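Cell cycle serine/threonine-protein kinase CDC5/MSD2 (Saccharomyces cerevisiae, PDB 6MF4) is a polo-like protein kinase that phosphorylates serine and threonine residues to drive mitotic exit in budding yeast, represented here by its substrate-recognising polo-box domain. Local coordinates at residues T129-I142 against F188-L200. Residues are numbered along the deposited sequence; the frame is centred on the assembly and turned at random. Where two conformers were deposited one is given.
With ZN (zinc ion), chain C.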
loop_
_atom_site.group_PDB
_atom_site.type_symbol
_atom_site.label_atom_id
_atom_site.label_comp_id
_atom_site.label_asym_id
_atom_site.label_seq_id
_atom_site.Cartn_x
_atom_site.Cartn_y
_atom_site.Cartn_z
ATOM N N THR A 129 -14.011 -1.191 -4.920
ATOM C CA THR A 129 -13.395 0.100 -4.643
ATOM C C THR A 129 -13.811 1.147 -5.671
ATOM O O THR A 129 -13.937 0.842 -6.858
ATOM C CB THR A 129 -11.856 -0.006 -4.645
ATOM O OG1 THR A 129 -11.425 -0.794 -3.529
ATOM C CG2 THR A 129 -11.201 1.380 -4.567
ATOM N N VAL A 130 -14.039 2.371 -5.201
ATOM C CA VAL A 130 -14.033 3.535 -6.077
ATOM C C VAL A 130 -12.788 4.337 -5.744
ATOM O O VAL A 130 -12.564 4.707 -4.588
ATOM C CB VAL A 130 -15.289 4.418 -5.925
ATOM C CG1 VAL A 130 -15.112 5.747 -6.665
ATOM C CG2 VAL A 130 -16.510 3.699 -6.454
ATOM N N LEU A 131 -11.966 4.566 -6.763
ATOM C CA LEU A 131 -10.789 5.404 -6.638
ATOM C C LEU A 131 -11.064 6.726 -7.350
ATOM O O LEU A 131 -11.094 6.788 -8.574
ATOM C CB LEU A 131 -9.556 4.709 -7.221
ATOM C CG LEU A 131 -8.231 5.454 -7.036
ATOM C CD1 LEU A 131 -7.822 5.482 -5.568
ATOM C CD2 LEU A 131 -7.138 4.831 -7.891
ATOM N N ARG A 132 -11.285 7.767 -6.557
ATOM C CA ARG A 132 -11.567 9.109 -7.052
ATOM C C ARG A 132 -10.264 9.865 -7.301
ATOM O O ARG A 132 -9.512 10.133 -6.365
ATOM C CB ARG A 132 -12.438 9.845 -6.030
ATOM C CG ARG A 132 -12.802 11.290 -6.337
ATOM C CD ARG A 132 -13.145 11.981 -5.025
ATOM N NE ARG A 132 -13.739 13.308 -5.177
ATOM C CZ ARG A 132 -13.056 14.451 -5.168
ATOM N NH1 ARG A 132 -11.730 14.457 -5.045
ATOM N NH2 ARG A 132 -13.705 15.598 -5.301
ATOM N N LEU A 133 -9.993 10.216 -8.556
ATOM C CA LEU A 133 -8.759 10.926 -8.870
ATOM C C LEU A 133 -8.788 12.332 -8.293
ATOM O O LEU A 133 -9.850 12.916 -8.079
ATOM C CB LEU A 133 -8.513 10.980 -10.379
ATOM C CG LEU A 133 -7.808 9.748 -10.953
ATOM C CD1 LEU A 133 -8.768 8.587 -11.052
ATOM C CD2 LEU A 133 -7.189 10.046 -12.307
ATOM N N ALA A 134 -7.600 12.863 -8.035
ATOM C CA ALA A 134 -7.454 14.166 -7.410
ATOM C C ALA A 134 -8.048 15.282 -8.265
ATOM O O ALA A 134 -8.334 16.366 -7.761
ATOM C CB ALA A 134 -5.986 14.439 -7.137
ATOM N N ASP A 135 -8.235 15.022 -9.554
ATOM C CA ASP A 135 -8.757 16.048 -10.452
ATOM C C ASP A 135 -10.247 16.306 -10.219
ATOM O O ASP A 135 -10.810 17.260 -10.756
ATOM C CB ASP A 135 -8.501 15.669 -11.917
ATOM C CG ASP A 135 -9.081 14.314 -12.299
ATOM O OD1 ASP A 135 -10.080 13.872 -11.696
ATOM O OD2 ASP A 135 -8.545 13.699 -13.243
ATOM N N ALA A 136 -10.874 15.461 -9.406
ATOM C CA ALA A 136 -12.294 15.586 -9.092
ATOM C C ALA A 136 -13.174 15.520 -10.338
ATOM O O ALA A 136 -14.254 16.109 -10.366
ATOM C CB ALA A 136 -12.560 16.893 -8.337
ATOM N N GLU A 137 -12.717 14.800 -11.360
ATOM C CA GLU A 137 -13.527 14.587 -12.564
ATOM C C GLU A 137 -13.558 13.124 -13.008
ATOM O O GLU A 137 -14.544 12.681 -13.598
ATOM C CB GLU A 137 -13.018 15.467 -13.718
ATOM C CG GLU A 137 -13.562 15.113 -15.120
ATOM C CD GLU A 137 -15.087 15.102 -15.223
ATOM O OE1 GLU A 137 -15.600 14.770 -16.314
ATOM O OE2 GLU A 137 -15.779 15.419 -14.231
ATOM N N GLU A 138 -12.492 12.378 -12.731
ATOM C CA GLU A 138 -12.424 10.976 -13.141
ATOM C C GLU A 138 -12.391 10.038 -11.940
ATOM O O GLU A 138 -11.877 10.394 -10.879
ATOM C CB GLU A 138 -11.188 10.726 -14.009
ATOM C CG GLU A 138 -11.086 11.626 -15.232
ATOM C CD GLU A 138 -10.273 11.001 -16.348
ATOM O OE1 GLU A 138 -9.288 10.294 -16.048
ATOM O OE2 GLU A 138 -10.621 11.211 -17.529
ATOM N N PHE A 139 -12.937 8.837 -12.111
ATOM C CA PHE A 139 -12.780 7.798 -11.099
ATOM C C PHE A 139 -12.743 6.417 -11.735
ATOM O O PHE A 139 -13.212 6.217 -12.858
ATOM C CB PHE A 139 -13.896 7.882 -10.039
ATOM C CG PHE A 139 -15.256 7.446 -10.520
ATOM C CD1 PHE A 139 -16.125 8.355 -11.105
ATOM C CD2 PHE A 139 -15.682 6.138 -10.349
ATOM C CE1 PHE A 139 -17.389 7.962 -11.525
ATOM C CE2 PHE A 139 -16.941 5.739 -10.769
ATOM C CZ PHE A 139 -17.791 6.652 -11.368
ATOM N N TRP A 140 -12.137 5.484 -11.005
ATOM C CA TRP A 140 -12.157 4.066 -11.334
ATOM C C TRP A 140 -13.133 3.331 -10.436
ATOM O O TRP A 140 -13.149 3.558 -9.229
ATOM C CB TRP A 140 -10.780 3.426 -11.152
ATOM C CG TRP A 140 -9.706 3.918 -12.044
ATOM C CD1 TRP A 140 -8.729 4.818 -11.733
ATOM C CD2 TRP A 140 -9.469 3.520 -13.398
ATOM N NE1 TRP A 140 -7.900 5.008 -12.810
ATOM C CE2 TRP A 140 -8.333 4.225 -13.847
ATOM C CE3 TRP A 140 -10.104 2.635 -14.275
ATOM C CZ2 TRP A 140 -7.822 4.076 -15.134
ATOM C CZ3 TRP A 140 -9.592 2.485 -15.555
ATOM C CH2 TRP A 140 -8.462 3.201 -15.971
ATOM N N TYR A 141 -13.937 2.449 -11.023
ATOM C CA TYR A 141 -14.690 1.465 -10.253
ATOM C C TYR A 141 -13.977 0.126 -10.368
ATOM O O TYR A 141 -13.821 -0.411 -11.465
ATOM C CB TYR A 141 -16.132 1.349 -10.739
ATOM C CG TYR A 141 -16.912 0.277 -10.008
ATOM C CD1 TYR A 141 -17.136 0.368 -8.643
ATOM C CD2 TYR A 141 -17.421 -0.824 -10.682
ATOM C CE1 TYR A 141 -17.846 -0.611 -7.967
ATOM C CE2 TYR A 141 -18.134 -1.805 -10.018
ATOM C CZ TYR A 141 -18.342 -1.692 -8.662
ATOM O OH TYR A 141 -19.049 -2.664 -7.991
ATOM N N ILE A 142 -13.530 -0.395 -9.230
ATOM C CA ILE A 142 -12.716 -1.602 -9.193
ATOM C C ILE A 142 -13.489 -2.742 -8.545
ATOM O O ILE A 142 -13.952 -2.627 -7.411
ATOM C CB ILE A 142 -11.407 -1.367 -8.428
ATOM C CG1 ILE A 142 -10.633 -0.208 -9.061
ATOM C CG2 ILE A 142 -10.550 -2.621 -8.444
ATOM C CD1 ILE A 142 -9.619 0.417 -8.156
ATOM N N PHE A 188 -4.944 -0.524 -14.706
ATOM C CA PHE A 188 -5.392 0.801 -15.134
ATOM C C PHE A 188 -4.912 1.221 -16.522
ATOM O O PHE A 188 -4.979 2.401 -16.871
ATOM C CB PHE A 188 -4.939 1.843 -14.108
ATOM C CG PHE A 188 -5.421 1.566 -12.713
ATOM C CD1 PHE A 188 -6.762 1.686 -12.394
ATOM C CD2 PHE A 188 -4.535 1.186 -11.725
ATOM C CE1 PHE A 188 -7.210 1.430 -11.117
ATOM C CE2 PHE A 188 -4.975 0.930 -10.443
ATOM C CZ PHE A 188 -6.315 1.053 -10.139
ATOM N N GLY A 189 -4.436 0.267 -17.316
ATOM C CA GLY A 189 -4.042 0.558 -18.685
ATOM C C GLY A 189 -2.684 1.226 -18.790
ATOM O O GLY A 189 -1.888 1.174 -17.851
ATOM N N ARG A 190 -2.427 1.861 -19.933
ATOM C CA ARG A 190 -1.118 2.445 -20.218
ATOM C C ARG A 190 -1.181 3.903 -20.681
ATOM O O ARG A 190 -0.170 4.461 -21.101
ATOM C CB ARG A 190 -0.394 1.609 -21.279
ATOM N N GLU A 191 -2.365 4.511 -20.613
ATOM C CA GLU A 191 -2.501 5.940 -20.890
ATOM C C GLU A 191 -1.606 6.715 -19.931
ATOM O O GLU A 191 -1.436 6.315 -18.779
ATOM C CB GLU A 191 -3.958 6.397 -20.755
ATOM C CG GLU A 191 -4.727 6.444 -22.072
ATOM C CD GLU A 191 -4.560 7.770 -22.798
ATOM O OE1 GLU A 191 -5.130 8.780 -22.336
ATOM O OE2 GLU A 191 -3.856 7.803 -23.826
ATOM N N GLU A 192 -1.031 7.815 -20.406
ATOM C CA GLU A 192 -0.060 8.573 -19.615
ATOM C C GLU A 192 -0.629 9.056 -18.281
ATOM O O GLU A 192 0.060 9.045 -17.260
ATOM C CB GLU A 192 0.456 9.774 -20.412
ATOM C CG GLU A 192 1.499 9.418 -21.466
ATOM C CD GLU A 192 0.900 8.914 -22.769
ATOM O OE1 GLU A 192 -0.344 8.917 -22.911
ATOM O OE2 GLU A 192 1.686 8.517 -23.658
ATOM N N TYR A 193 -1.893 9.456 -18.296
ATOM C CA TYR A 193 -2.549 10.020 -17.122
ATOM C C TYR A 193 -2.808 8.978 -16.035
ATOM O O TYR A 193 -3.060 9.339 -14.884
ATOM C CB TYR A 193 -3.868 10.672 -17.546
ATOM C CG TYR A 193 -4.462 11.668 -16.570
ATOM C CD1 TYR A 193 -3.812 12.864 -16.278
ATOM C CD2 TYR A 193 -5.700 11.437 -15.979
ATOM C CE1 TYR A 193 -4.365 13.786 -15.405
ATOM C CE2 TYR A 193 -6.263 12.357 -15.108
ATOM C CZ TYR A 193 -5.594 13.528 -14.828
ATOM O OH TYR A 193 -6.144 14.436 -13.955
ATOM N N HIS A 194 -2.722 7.697 -16.395
ATOM C CA HIS A 194 -3.141 6.612 -15.505
ATOM C C HIS A 194 -2.072 5.563 -15.224
ATOM O O HIS A 194 -2.292 4.658 -14.421
ATOM C CB HIS A 194 -4.363 5.906 -16.091
ATOM C CG HIS A 194 -5.591 6.758 -16.105
ATOM N ND1 HIS A 194 -6.137 7.288 -14.960
ATOM C CD2 HIS A 194 -6.372 7.177 -17.129
ATOM C CE1 HIS A 194 -7.208 7.999 -15.275
ATOM N NE2 HIS A 194 -7.368 7.948 -16.583
ATOM N N LYS A 195 -0.914 5.673 -15.863
ATOM C CA LYS A 195 0.030 4.561 -15.855
ATOM C C LYS A 195 0.619 4.309 -14.468
ATOM O O LYS A 195 1.072 3.202 -14.183
ATOM C CB LYS A 195 1.143 4.797 -16.877
ATOM C CG LYS A 195 2.216 5.774 -16.456
ATOM C CD LYS A 195 3.148 6.028 -17.623
ATOM C CE LYS A 195 4.327 6.894 -17.243
ATOM N NZ LYS A 195 5.085 7.315 -18.456
ATOM N N ASP A 196 0.581 5.319 -13.602
ATOM C CA ASP A 196 1.086 5.187 -12.235
ATOM C C ASP A 196 -0.047 5.078 -11.215
ATOM O O ASP A 196 0.179 5.224 -10.014
ATOM C CB ASP A 196 1.987 6.374 -11.879
ATOM C CG ASP A 196 3.329 6.328 -12.595
ATOM O OD1 ASP A 196 3.894 5.223 -12.739
ATOM O OD2 ASP A 196 3.821 7.399 -13.007
ATOM N N ASP A 197 -1.261 4.812 -11.686
ATOM C CA ASP A 197 -2.411 4.730 -10.790
ATOM C C ASP A 197 -2.280 3.523 -9.869
ATOM O O ASP A 197 -1.807 2.466 -10.275
ATOM C CB ASP A 197 -3.721 4.656 -11.581
ATOM C CG ASP A 197 -4.138 6.004 -12.158
ATOM O OD1 ASP A 197 -3.325 6.955 -12.116
ATOM O OD2 ASP A 197 -5.278 6.109 -12.661
ATOM N N VAL A 198 -2.725 3.703 -8.631
ATOM C CA VAL A 198 -2.598 2.701 -7.580
ATOM C C VAL A 198 -3.839 2.726 -6.700
ATOM O O VAL A 198 -4.423 3.790 -6.492
ATOM C CB VAL A 198 -1.345 2.970 -6.715
ATOM C CG1 VAL A 198 -1.306 2.066 -5.494
ATOM C CG2 VAL A 198 -0.077 2.800 -7.537
ATOM N N PHE A 199 -4.244 1.561 -6.195
ATOM C CA PHE A 199 -5.295 1.495 -5.186
ATOM C C PHE A 199 -4.896 0.532 -4.074
ATOM O O PHE A 199 -3.929 -0.229 -4.204
ATOM C CB PHE A 199 -6.639 1.082 -5.805
ATOM C CG PHE A 199 -6.728 -0.372 -6.182
ATOM C CD1 PHE A 199 -6.088 -0.851 -7.310
ATOM C CD2 PHE A 199 -7.482 -1.252 -5.420
ATOM C CE1 PHE A 199 -6.181 -2.189 -7.664
ATOM C CE2 PHE A 199 -7.579 -2.587 -5.769
ATOM C CZ PHE A 199 -6.923 -3.055 -6.889
ATOM N N LEU A 200 -5.644 0.584 -2.980
ATOM C CA LEU A 200 -5.384 -0.256 -1.819
ATOM C C LEU A 200 -6.073 -1.606 -1.972
ATOM O O LEU A 200 -7.293 -1.673 -2.058
ATOM C CB LEU A 200 -5.870 0.441 -0.550
ATOM C CG LEU A 200 -5.711 -0.316 0.766
ATOM C CD1 LEU A 200 -4.241 -0.486 1.082
ATOM C CD2 LEU A 200 -6.432 0.425 1.883
HETATM ZN ZN ZN C . -8.780 9.044 -17.492
HETATM O O HOH W 1 -9.281 0.184 -2.155
#
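Glu138 OE1 and His194 NE2 bind the same zinc ion, at 2.0 Å each, with carboxylate and imidazole almost coplanar; His154 of strand 149-156 is the third protein ligand. Second-shell Asp197 OD2 accepts from His194 ND1 at 2.7 Å on its syn side, 31° out of the carboxylate plane, which fixes the imidazole's rotation, and with its anti lone pair from Trp140 NE1 at 2.8 Å. At the turn, Tyr193 OH donates to Asp135 OD2 (2.6 Å), while Asp135 OD1 accepts the backbone N of Glu137, an Asx turn, and also that of Glu138.

Phe188 sets its edge over the centre of the Trp140 face, Phe188 CD1 lying 3.3 Å from Trp140 CE2. Trp140 points its own edge at one face of His194, and Tyr193 CD2 lies over the rim of the opposite face. A leucine in place of Trp140 would probably leave Asp197 OD2 short of one donor and the His194 face without its aromatic neighbour.

Ile142 has CG1 anti to the carbonyl carbon (chi1 -57°), bringing CD1 over the Phe199 face in a CH-pi contact.

The linker leading to strand 200-205 packs on hairpin 129-142 of the first polo box, whose other face meets helix 165-178.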